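Local structure of dual oxidase maturation factor 1 (Homo sapiens, 7D3F) at residues 60-65 / 255-260; 99-104 / 234-239; 208-213 / 266-271; 223-228 / 245-250. The protein probably supports the maturation of the dual oxidase DUOX1 and its transport from the endoplasmic reticulum to the plasma membrane. All coordinates share one frame; numbering follows the deposited sequence.

Contact 1: residues 60-65 / 255-260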
loop_
_atom_site.group_PDB
_atom_site.type_symbol
_atom_site.label_atom_id
_atom_site.label_comp_id
_atom_site.label_asym_id
_atom_site.label_seq_id
_atom_site.Cartn_x
_atom_site.Cartn_y
_atom_site.Cartn_z
ATOM N N SER B 60 -12.014 22.333 16.821
ATOM C CA SER B 60 -10.997 21.383 16.397
ATOM C C SER B 60 -11.468 20.637 15.164
ATOM O O SER B 60 -10.821 20.687 14.106
ATOM C CB SER B 60 -10.679 20.407 17.532
ATOM O OG SER B 60 -9.703 19.461 17.135
ATOM N N LEU B 61 -12.660 20.042 15.250
ATOM C CA LEU B 61 -13.153 19.257 14.130
ATOM C C LEU B 61 -13.199 20.114 12.880
ATOM O O LEU B 61 -12.604 19.762 11.851
ATOM C CB LEU B 61 -14.528 18.672 14.452
ATOM C CG LEU B 61 -14.533 17.506 15.442
ATOM C CD1 LEU B 61 -15.932 16.932 15.604
ATOM C CD2 LEU B 61 -13.558 16.431 14.992
ATOM N N PHE B 62 -13.798 21.305 12.997
ATOM C CA PHE B 62 -13.912 22.183 11.842
ATOM C C PHE B 62 -12.547 22.387 11.216
ATOM O O PHE B 62 -12.344 22.085 10.032
ATOM C CB PHE B 62 -14.534 23.519 12.251
ATOM C CG PHE B 62 -14.589 24.527 11.137
ATOM C CD1 PHE B 62 -13.736 25.619 11.129
ATOM C CD2 PHE B 62 -15.487 24.378 10.093
ATOM C CE1 PHE B 62 -13.785 26.549 10.104
ATOM C CE2 PHE B 62 -15.539 25.304 9.064
ATOM C CZ PHE B 62 -14.686 26.391 9.070
ATOM N N ILE B 63 -11.568 22.776 12.042
ATOM C CA ILE B 63 -10.224 23.038 11.535
ATOM C C ILE B 63 -9.746 21.839 10.731
ATOM O O ILE B 63 -9.470 21.944 9.528
ATOM C CB ILE B 63 -9.261 23.366 12.686
ATOM C CG1 ILE B 63 -9.657 24.685 13.355
ATOM C CG2 ILE B 63 -7.826 23.423 12.177
ATOM C CD1 ILE B 63 -8.830 25.017 14.580
ATOM N N GLY B 64 -9.760 20.661 11.366
ATOM C CA GLY B 64 -9.309 19.465 10.678
ATOM C C GLY B 64 -10.032 19.284 9.366
ATOM O O GLY B 64 -9.408 19.260 8.297
ATOM N N ALA B 65 -11.369 19.291 9.420
ATOM C CA ALA B 65 -12.149 19.098 8.209
ATOM C C ALA B 65 -11.725 20.105 7.160
ATOM O O ALA B 65 -11.337 19.732 6.042
ATOM C CB ALA B 65 -13.640 19.224 8.512
ATOM N N LEU B 255 -7.536 30.836 4.201
ATOM C CA LEU B 255 -7.179 32.086 4.864
ATOM C C LEU B 255 -7.842 32.197 6.230
ATOM O O LEU B 255 -7.172 32.446 7.240
ATOM C CB LEU B 255 -7.571 33.276 3.985
ATOM C CG LEU B 255 -7.268 34.661 4.558
ATOM C CD1 LEU B 255 -5.788 34.799 4.881
ATOM C CD2 LEU B 255 -7.712 35.752 3.595
ATOM N N THR B 256 -9.163 32.012 6.281
ATOM C CA THR B 256 -9.873 32.190 7.542
ATOM C C THR B 256 -9.486 31.116 8.554
ATOM O O THR B 256 -9.343 31.411 9.745
ATOM C CB THR B 256 -11.389 32.219 7.316
ATOM O OG1 THR B 256 -12.058 32.406 8.570
ATOM C CG2 THR B 256 -11.886 30.934 6.676
ATOM N N THR B 257 -9.278 29.873 8.104
ATOM C CA THR B 257 -8.896 28.815 9.034
ATOM C C THR B 257 -7.492 29.040 9.585
ATOM O O THR B 257 -7.252 28.851 10.784
ATOM C CB THR B 257 -8.996 27.452 8.351
ATOM O OG1 THR B 257 -10.304 27.297 7.784
ATOM C CG2 THR B 257 -8.755 26.335 9.354
ATOM N N GLY B 258 -6.550 29.447 8.730
ATOM C CA GLY B 258 -5.210 29.735 9.206
ATOM C C GLY B 258 -5.171 30.917 10.153
ATOM O O GLY B 258 -4.470 30.887 11.167
ATOM N N LEU B 259 -5.929 31.974 9.841
ATOM C CA LEU B 259 -6.005 33.111 10.751
ATOM C C LEU B 259 -6.629 32.709 12.080
ATOM O O LEU B 259 -6.174 33.145 13.143
ATOM C CB LEU B 259 -6.791 34.253 10.108
ATOM C CG LEU B 259 -6.101 34.975 8.948
ATOM C CD1 LEU B 259 -6.938 36.149 8.468
ATOM C CD2 LEU B 259 -4.706 35.432 9.351
ATOM N N LEU B 260 -7.671 31.873 12.042
ATOM C CA LEU B 260 -8.292 31.404 13.275
ATOM C C LEU B 260 -7.311 30.599 14.116
ATOM O O LEU B 260 -7.231 30.785 15.334
ATOM C CB LEU B 260 -9.532 30.570 12.950
ATOM C CG LEU B 260 -10.317 30.006 14.134
ATOM C CD1 LEU B 260 -10.912 31.130 14.966
ATOM C CD2 LEU B 260 -11.403 29.054 13.654
#

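Contact 2: residues 99-104 / 234-239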
loop_
_atom_site.group_PDB
_atom_site.type_symbol
_atom_site.label_atom_id
_atom_site.label_comp_id
_atom_site.label_asym_id
_atom_site.label_seq_id
_atom_site.Cartn_x
_atom_site.Cartn_y
_atom_site.Cartn_z
ATOM N N ILE B 99 -19.212 27.759 -18.944
ATOM C CA ILE B 99 -17.933 27.065 -18.927
ATOM C C ILE B 99 -17.144 27.579 -17.733
ATOM O O ILE B 99 -16.948 28.793 -17.584
ATOM C CB ILE B 99 -17.162 27.274 -20.240
ATOM C CG1 ILE B 99 -18.097 27.058 -21.430
ATOM C CG2 ILE B 99 -15.976 26.329 -20.313
ATOM C CD1 ILE B 99 -17.445 27.275 -22.771
ATOM N N GLY B 100 -16.708 26.661 -16.882
ATOM C CA GLY B 100 -16.025 27.022 -15.660
ATOM C C GLY B 100 -14.743 26.238 -15.484
ATOM O O GLY B 100 -14.643 25.066 -15.850
ATOM N N LEU B 101 -13.757 26.913 -14.907
ATOM C CA LEU B 101 -12.457 26.340 -14.601
ATOM C C LEU B 101 -12.285 26.332 -13.091
ATOM O O LEU B 101 -12.548 27.344 -12.430
ATOM C CB LEU B 101 -11.341 27.149 -15.265
ATOM C CG LEU B 101 -9.995 26.472 -15.510
ATOM C CD1 LEU B 101 -10.140 25.366 -16.541
ATOM C CD2 LEU B 101 -8.981 27.506 -15.964
ATOM N N GLN B 102 -11.853 25.195 -12.545
ATOM C CA GLN B 102 -11.659 25.021 -11.107
ATOM C C GLN B 102 -10.292 24.372 -10.913
ATOM O O GLN B 102 -10.173 23.146 -10.910
ATOM C CB GLN B 102 -12.780 24.177 -10.504
ATOM C CG GLN B 102 -14.106 24.900 -10.353
ATOM C CD GLN B 102 -15.173 24.020 -9.731
ATOM O OE1 GLN B 102 -15.366 22.875 -10.142
ATOM N NE2 GLN B 102 -15.866 24.547 -8.729
ATOM N N VAL B 103 -9.261 25.194 -10.772
ATOM C CA VAL B 103 -7.897 24.711 -10.619
ATOM C C VAL B 103 -7.636 24.453 -9.141
ATOM O O VAL B 103 -7.730 25.369 -8.315
ATOM C CB VAL B 103 -6.885 25.715 -11.189
ATOM C CG1 VAL B 103 -5.497 25.112 -11.183
ATOM C CG2 VAL B 103 -7.288 26.136 -12.593
ATOM N N GLY B 104 -7.317 23.201 -8.811
ATOM C CA GLY B 104 -6.964 22.811 -7.470
ATOM C C GLY B 104 -5.484 22.510 -7.324
ATOM O O GLY B 104 -4.658 22.846 -8.175
ATOM N N CYS B 234 -2.069 34.096 -19.671
ATOM C CA CYS B 234 -2.570 33.128 -20.639
ATOM C C CYS B 234 -4.011 33.470 -20.975
ATOM O O CYS B 234 -4.906 33.238 -20.146
ATOM C CB CYS B 234 -2.475 31.701 -20.096
ATOM S SG CYS B 234 -2.873 30.420 -21.322
ATOM N N PRO B 235 -4.292 34.003 -22.166
ATOM C CA PRO B 235 -5.664 34.406 -22.508
ATOM C C PRO B 235 -6.526 33.192 -22.820
ATOM O O PRO B 235 -6.257 32.449 -23.765
ATOM C CB PRO B 235 -5.471 35.295 -23.742
ATOM C CG PRO B 235 -4.209 34.799 -24.363
ATOM C CD PRO B 235 -3.330 34.340 -23.229
ATOM N N LEU B 236 -7.566 32.992 -22.015
ATOM C CA LEU B 236 -8.554 31.946 -22.243
ATOM C C LEU B 236 -9.750 32.589 -22.932
ATOM O O LEU B 236 -10.493 33.350 -22.308
ATOM C CB LEU B 236 -8.968 31.290 -20.928
ATOM C CG LEU B 236 -7.858 30.783 -20.005
ATOM C CD1 LEU B 236 -8.440 30.323 -18.678
ATOM C CD2 LEU B 236 -7.081 29.660 -20.666
ATOM N N HIS B 237 -9.928 32.299 -24.217
ATOM C CA HIS B 237 -11.015 32.872 -25.001
ATOM C C HIS B 237 -11.915 31.754 -25.501
ATOM O O HIS B 237 -11.470 30.884 -26.257
ATOM C CB HIS B 237 -10.478 33.695 -26.172
ATOM C CG HIS B 237 -9.920 35.024 -25.769
ATOM N ND1 HIS B 237 -8.708 35.159 -25.125
ATOM C CD2 HIS B 237 -10.411 36.277 -25.913
ATOM C CE1 HIS B 237 -8.475 36.439 -24.894
ATOM N NE2 HIS B 237 -9.493 37.138 -25.363
ATOM N N LEU B 238 -13.176 31.781 -25.080
ATOM C CA LEU B 238 -14.177 30.825 -25.527
ATOM C C LEU B 238 -15.328 31.588 -26.165
ATOM O O LEU B 238 -15.865 32.527 -25.563
ATOM C CB LEU B 238 -14.677 29.958 -24.366
ATOM C CG LEU B 238 -13.583 29.252 -23.559
ATOM C CD1 LEU B 238 -13.324 29.978 -22.245
ATOM C CD2 LEU B 238 -13.928 27.790 -23.315
ATOM N N GLY B 239 -15.693 31.191 -27.378
ATOM C CA GLY B 239 -16.745 31.890 -28.094
ATOM C C GLY B 239 -16.371 33.345 -28.293
ATOM O O GLY B 239 -15.338 33.672 -28.890
#

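Contact 3: residues 208-213 / 266-271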
loop_
_atom_site.group_PDB
_atom_site.type_symbol
_atom_site.label_atom_id
_atom_site.label_comp_id
_atom_site.label_asym_id
_atom_site.label_seq_id
_atom_site.Cartn_x
_atom_site.Cartn_y
_atom_site.Cartn_z
ATOM N N TYR B 208 1.201 26.163 20.970
ATOM C CA TYR B 208 2.229 26.430 19.967
ATOM C C TYR B 208 2.029 25.566 18.728
ATOM O O TYR B 208 2.286 26.014 17.607
ATOM C CB TYR B 208 3.622 26.213 20.560
ATOM C CG TYR B 208 4.104 27.356 21.430
ATOM C CD1 TYR B 208 4.361 27.168 22.781
ATOM C CD2 TYR B 208 4.298 28.624 20.898
ATOM C CE1 TYR B 208 4.799 28.208 23.579
ATOM C CE2 TYR B 208 4.736 29.672 21.688
ATOM C CZ TYR B 208 4.985 29.458 23.028
ATOM O OH TYR B 208 5.420 30.496 23.818
ATOM N N MET B 209 1.569 24.325 18.904
ATOM C CA MET B 209 1.295 23.468 17.754
ATOM C C MET B 209 0.117 23.992 16.940
ATOM O O MET B 209 0.133 23.932 15.705
ATOM C CB MET B 209 1.037 22.035 18.219
ATOM C CG MET B 209 1.857 20.993 17.478
ATOM S SD MET B 209 3.628 21.242 17.704
ATOM C CE MET B 209 4.292 19.950 16.658
ATOM N N LEU B 210 -0.919 24.500 17.611
ATOM C CA LEU B 210 -2.029 25.121 16.890
ATOM C C LEU B 210 -1.563 26.360 16.130
ATOM O O LEU B 210 -1.970 26.596 14.981
ATOM C CB LEU B 210 -3.151 25.470 17.867
ATOM C CG LEU B 210 -4.484 25.934 17.282
ATOM C CD1 LEU B 210 -5.037 24.896 16.320
ATOM C CD2 LEU B 210 -5.478 26.210 18.399
ATOM N N LEU B 211 -0.702 27.164 16.760
ATOM C CA LEU B 211 -0.127 28.318 16.076
ATOM C C LEU B 211 0.685 27.882 14.862
ATOM O O LEU B 211 0.648 28.537 13.816
ATOM C CB LEU B 211 0.736 29.123 17.051
ATOM C CG LEU B 211 1.179 30.537 16.663
ATOM C CD1 LEU B 211 1.350 31.385 17.911
ATOM C CD2 LEU B 211 2.473 30.518 15.863
ATOM N N ALA B 212 1.426 26.780 14.987
ATOM C CA ALA B 212 2.183 26.253 13.855
ATOM C C ALA B 212 1.257 25.779 12.741
ATOM O O ALA B 212 1.573 25.938 11.558
ATOM C CB ALA B 212 3.095 25.116 14.317
ATOM N N THR B 213 0.122 25.177 13.101
ATOM C CA THR B 213 -0.867 24.793 12.095
ATOM C C THR B 213 -1.348 26.013 11.319
ATOM O O THR B 213 -1.412 25.998 10.080
ATOM C CB THR B 213 -2.051 24.089 12.763
ATOM O OG1 THR B 213 -1.593 22.925 13.462
ATOM C CG2 THR B 213 -3.086 23.681 11.724
ATOM N N LEU B 266 -2.032 32.225 19.504
ATOM C CA LEU B 266 -1.525 33.447 20.116
ATOM C C LEU B 266 -2.272 33.767 21.403
ATOM O O LEU B 266 -1.659 34.136 22.410
ATOM C CB LEU B 266 -1.636 34.604 19.123
ATOM C CG LEU B 266 -0.506 35.632 19.097
ATOM C CD1 LEU B 266 0.825 34.953 18.818
ATOM C CD2 LEU B 266 -0.790 36.702 18.054
ATOM N N ALA B 267 -3.600 33.623 21.391
ATOM C CA ALA B 267 -4.394 33.874 22.587
ATOM C C ALA B 267 -4.069 32.874 23.685
ATOM O O ALA B 267 -4.008 33.240 24.862
ATOM C CB ALA B 267 -5.883 33.835 22.249
ATOM N N MET B 268 -3.861 31.605 23.325
ATOM C CA MET B 268 -3.502 30.604 24.322
ATOM C C MET B 268 -2.164 30.940 24.971
ATOM O O MET B 268 -2.023 30.885 26.200
ATOM C CB MET B 268 -3.461 29.220 23.672
ATOM C CG MET B 268 -4.041 28.104 24.526
ATOM S SD MET B 268 -4.193 26.556 23.614
ATOM C CE MET B 268 -5.184 27.084 22.217
ATOM N N ALA B 269 -1.172 31.311 24.155
ATOM C CA ALA B 269 0.135 31.671 24.698
ATOM C C ALA B 269 0.051 32.913 25.578
ATOM O O ALA B 269 0.650 32.960 26.660
ATOM C CB ALA B 269 1.135 31.883 23.561
ATOM N N VAL B 270 -0.696 33.927 25.134
ATOM C CA VAL B 270 -0.832 35.155 25.910
ATOM C C VAL B 270 -1.547 34.883 27.229
ATOM O O VAL B 270 -1.153 35.402 28.279
ATOM C CB VAL B 270 -1.553 36.231 25.078
ATOM C CG1 VAL B 270 -1.998 37.384 25.960
ATOM C CG2 VAL B 270 -0.642 36.736 23.965
ATOM N N ALA B 271 -2.605 34.069 27.202
ATOM C CA ALA B 271 -3.326 33.750 28.428
ATOM C C ALA B 271 -2.453 32.965 29.394
ATOM O O ALA B 271 -2.504 33.187 30.608
ATOM C CB ALA B 271 -4.603 32.973 28.107
#

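Contact 4: residues 223-228 / 245-250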
loop_
_atom_site.group_PDB
_atom_site.type_symbol
_atom_site.label_atom_id
_atom_site.label_comp_id
_atom_site.label_asym_id
_atom_site.label_seq_id
_atom_site.Cartn_x
_atom_site.Cartn_y
_atom_site.Cartn_z
ATOM N N PHE B 223 2.500 30.611 -0.658
ATOM C CA PHE B 223 3.187 29.912 -1.737
ATOM C C PHE B 223 2.287 29.768 -2.955
ATOM O O PHE B 223 2.737 29.972 -4.089
ATOM C CB PHE B 223 3.674 28.540 -1.270
ATOM C CG PHE B 223 4.628 27.880 -2.232
ATOM C CD1 PHE B 223 5.996 27.941 -2.019
ATOM C CD2 PHE B 223 4.160 27.215 -3.355
ATOM C CE1 PHE B 223 6.877 27.343 -2.903
ATOM C CE2 PHE B 223 5.036 26.622 -4.245
ATOM C CZ PHE B 223 6.395 26.683 -4.016
ATOM N N PHE B 224 1.016 29.413 -2.748
ATOM C CA PHE B 224 0.108 29.284 -3.881
ATOM C C PHE B 224 -0.041 30.613 -4.608
ATOM O O PHE B 224 0.035 30.671 -5.842
ATOM C CB PHE B 224 -1.254 28.763 -3.419
ATOM C CG PHE B 224 -2.185 28.423 -4.549
ATOM C CD1 PHE B 224 -2.125 27.183 -5.163
ATOM C CD2 PHE B 224 -3.116 29.344 -5.002
ATOM C CE1 PHE B 224 -2.976 26.866 -6.205
ATOM C CE2 PHE B 224 -3.969 29.034 -6.044
ATOM C CZ PHE B 224 -3.898 27.794 -6.646
ATOM N N SER B 225 -0.225 31.701 -3.854
ATOM C CA SER B 225 -0.374 33.014 -4.476
ATOM C C SER B 225 0.872 33.397 -5.265
ATOM O O SER B 225 0.782 33.817 -6.425
ATOM C CB SER B 225 -0.678 34.069 -3.412
ATOM O OG SER B 225 -1.974 33.892 -2.873
ATOM N N MET B 226 2.049 33.245 -4.654
ATOM C CA MET B 226 3.283 33.663 -5.313
ATOM C C MET B 226 3.574 32.817 -6.546
ATOM O O MET B 226 4.019 33.343 -7.572
ATOM C CB MET B 226 4.451 33.603 -4.330
ATOM C CG MET B 226 4.362 34.601 -3.181
ATOM S SD MET B 226 4.290 36.324 -3.716
ATOM C CE MET B 226 2.545 36.685 -3.513
ATOM N N ALA B 227 3.329 31.507 -6.473
ATOM C CA ALA B 227 3.647 30.639 -7.598
ATOM C C ALA B 227 2.634 30.762 -8.730
ATOM O O ALA B 227 3.004 30.604 -9.898
ATOM C CB ALA B 227 3.746 29.188 -7.130
ATOM N N THR B 228 1.365 31.037 -8.421
ATOM C CA THR B 228 0.370 31.231 -9.466
ATOM C C THR B 228 0.339 32.656 -10.003
ATOM O O THR B 228 -0.284 32.893 -11.044
ATOM C CB THR B 228 -1.024 30.853 -8.952
ATOM O OG1 THR B 228 -1.343 31.643 -7.800
ATOM C CG2 THR B 228 -1.068 29.377 -8.579
ATOM N N THR B 245 -9.746 34.027 -14.118
ATOM C CA THR B 245 -9.681 33.227 -12.906
ATOM C C THR B 245 -9.370 34.105 -11.701
ATOM O O THR B 245 -8.767 35.175 -11.823
ATOM C CB THR B 245 -8.626 32.124 -13.030
ATOM O OG1 THR B 245 -7.378 32.696 -13.441
ATOM C CG2 THR B 245 -9.064 31.078 -14.044
ATOM N N HIS B 246 -9.792 33.637 -10.529
ATOM C CA HIS B 246 -9.556 34.345 -9.281
ATOM C C HIS B 246 -9.516 33.331 -8.149
ATOM O O HIS B 246 -9.931 32.179 -8.308
ATOM C CB HIS B 246 -10.631 35.409 -9.020
ATOM C CG HIS B 246 -12.024 34.861 -8.961
ATOM N ND1 HIS B 246 -12.828 34.754 -10.076
ATOM C CD2 HIS B 246 -12.755 34.394 -7.923
ATOM C CE1 HIS B 246 -13.995 34.244 -9.727
ATOM N NE2 HIS B 246 -13.977 34.016 -8.425
ATOM N N HIS B 247 -8.999 33.770 -7.003
ATOM C CA HIS B 247 -8.908 32.896 -5.840
ATOM C C HIS B 247 -10.298 32.447 -5.411
ATOM O O HIS B 247 -11.166 33.274 -5.112
ATOM C CB HIS B 247 -8.195 33.619 -4.699
ATOM C CG HIS B 247 -6.745 33.878 -4.965
ATOM N ND1 HIS B 247 -6.145 35.091 -4.704
ATOM C CD2 HIS B 247 -5.774 33.078 -5.465
ATOM C CE1 HIS B 247 -4.867 35.029 -5.035
ATOM N NE2 HIS B 247 -4.616 33.818 -5.499
ATOM N N GLY B 248 -10.506 31.133 -5.380
ATOM C CA GLY B 248 -11.810 30.572 -5.132
ATOM C C GLY B 248 -12.117 30.387 -3.661
ATOM O O GLY B 248 -11.385 30.857 -2.783
ATOM N N PRO B 249 -13.221 29.697 -3.367
ATOM C CA PRO B 249 -13.607 29.495 -1.961
ATOM C C PRO B 249 -12.574 28.738 -1.147
ATOM O O PRO B 249 -12.470 28.977 0.061
ATOM C CB PRO B 249 -14.928 28.718 -2.069
ATOM C CG PRO B 249 -14.902 28.095 -3.423
ATOM C CD PRO B 249 -14.162 29.056 -4.301
ATOM N N ALA B 250 -11.813 27.829 -1.761
ATOM C CA ALA B 250 -10.788 27.106 -1.014
ATOM C C ALA B 250 -9.719 28.054 -0.487
ATOM O O ALA B 250 -9.255 27.907 0.649
ATOM C CB ALA B 250 -10.161 26.019 -1.886
#

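Contact 1: residues 60-65 / 255-260
Thr257 meets Ile63 and Phe62 where two antiparallel helices, 50-72 and 249-274, pack against each other in the predicted membrane-spanning bundle. Within 60-65 and 255-260 the backbones are nearest at two beta-branched residues, Ile63 and Thr257, whose CA atoms are 6.4 Å apart. Thr257 has the most surface buried. Its CB points at helix 50-72, and with chi1 at -53° the methyl CG2 lies anti to the backbone N, which turns it to Ile63. There it touches methyl to methyl, Thr257 CG2 to Ile63 CG2 at 4.2 Å, the two side chains meeting at a slant. The same rotation sets OG1 beside its own backbone N, and its hydroxyl is hydrogen-bonded back to Ile253 O, one turn earlier. The polar end of Thr257 is thereby satisfied within its own helix, and the apolar end does the packing.

Phe62 closes the outer side of the contact. Its CB does not point at the partner helix, but CG stands anti to the backbone N (chi1 175°) and the ring reaches across. Leu260 lies one turn on from Thr257 and approaches more loosely, its CD2 being 4.7 Å from Ile63 CG1. Behind the contact, Leu61 leans on helix 22-41, while Thr257 also touches Gln217 of helix 203-229. The ring of Phe62 arrives obliquely, with CE1 4.2 Å from Thr257 OG1.

Contact 2: residues 99-104 / 234-239
Ile99 and Leu238, with Leu101 and Leu236 beside them, join two strands that are not neighbours in the predicted extracellular antiparallel sheet: 77-86 and 241-247 lie between them in strand order. The joining is entirely apolar. Ile99 and Leu238 extend toward one another end on, and Ile99 CD1 sits 3.6 Å from Leu238 CD2. Ile99 CG2 also reaches that same methyl of Leu238, at 3.9 Å, so one leucine methyl rests against both branches of the isoleucine. Leu101 and Leu236 instead cross almost perpendicularly, and only their ends meet, Leu101 CD2 to Leu236 CD1 at 3.9 Å. Leu101 carries its CG anti to the backbone N (chi1 -158°), whereas Leu236 holds its CG beside the backbone N.

The backbones stay well apart, 8.5 Å between the CA atoms of Ile99 and Leu238, and their hydrogen bonds go to other partners. Strand 94-103 is bonded to 77-86 and 107-114 on its two sides. In the other segment, His237 N bonds to Tyr156 OH, and Pro235 O to Lys160 NZ of helix 152-160.

Segment 234-239 has further links: Cys234 forms a disulfide with Cys167, and the His237 ring stacks on an aromatic side chain of another protein chain. The apolar bridging is consistent with a curved antiparallel sheet whose concave side is filled by such side chains, with helix 152-160 against it.

Contact 3: residues 208-213 / 266-271
Two antiparallel helices of the predicted transmembrane bundle, 203-229 and 249-274, meet here through Leu211 on Leu266 and Leu210 on Met268, near the predicted cytoplasmic end of the second helix. Leu211 and Leu266 carry the closer approach, with CA atoms 6.7 Å apart. Leu211 CG is anti to the backbone N (chi1 -166°), and this throws CD1 out to the partner helix. There it lies 3.7 Å from Leu266 CD1 and also 3.8 Å from Leu266 N, resting on side chain and backbone at once, while the two leucines slant across one another. The CB of Leu266 points off the contact, so its methyl comes in from the flank.

On the other flank Met268 hooks round to Leu210. Its chain is extended at chi2 and then bends at chi3 (-56°), bringing CE to 3.9 Å from Leu210 CD2, the two side chains running roughly perpendicular. Leu210 is buried and also touches Cys261 and Leu264, earlier residues of helix 249-274, so this one leucine bears on about two turns of its neighbour. Tyr208 spans the surface side more distantly: its OH comes 4.5 Å from Ala269 CB.

Aliphatic and thioether ends thus meet in apolar packing between antiparallel neighbours of this protein's predicted transmembrane helix bundle.

Contact 4: residues 223-228 / 245-250
His247 projects its ring toward Phe224 and Ser225, linking the end of strand 241-247 to the C-terminal, predicted extracellular end of helix 203-229. Its CB does not point straight at the helix; with chi1 at -68° CG lies beside the backbone N, and the ring swings across. It meets Phe224 edge to edge, His247 CD2 near the plane of the phenyl ring and 4.5 Å from Phe224 CE2. Ser225 OG approaches the imidazole obliquely, 3.7 Å from His247 NE2.

One turn on, Thr228 packs over Phe224. It takes the rotamer in which OG1 stands between its backbone N and carbonyl carbon (chi1 58°). From there OG1 donates to Phe224 O at 2.6 Å, while Thr228 N bonds to that oxygen from the other face of its plane. The methyl goes the other way: CG2 stands 3.7 Å above the Phe224 ring, over its centre, covering one face.

Further out, His247 stacks on Phe251 and Phe224 meets the ring of Trp76. Gly248 follows as N-cap of helix 249-274. In chemical terms the two segments are joined by ring edges and loose van der Waals approach. Thr228 OG1 is bonded to Phe224 O, and Ser225 OG only weakly to Leu221 O; between Ser225 OG and His247 NE2 the separation is too long for a hydrogen bond, so the histidine meets this helix without a polar bond.

How the contacts relate
Helix 249-274 threads through contacts 1, 3 and 4, and helix 203-229 also supplies contacts 3 and 4. Contacts 1 and 3 are joined directly, Ile63 CD1 lying 4.2 Å from Leu210 CD1, with their centres about 13 Å apart; both lie in the predicted transmembrane bundle. Contact 4 lies at the junction of the helix bundle and the sheet. It touches contact 2 through Leu101 CD2 and Thr245 CG2 at 4.1 Å. Both reach the same sheet, where strands 236-238 and 241-247 are adjacent. Contacts 2 and 3 are the far ends, with centres about 40 Å apart. A bound N-acetylglucosamine is about 9 Å from the side chain of Leu238 in contact 2, and one is about 14 Å from that of Phe224 in contact 4.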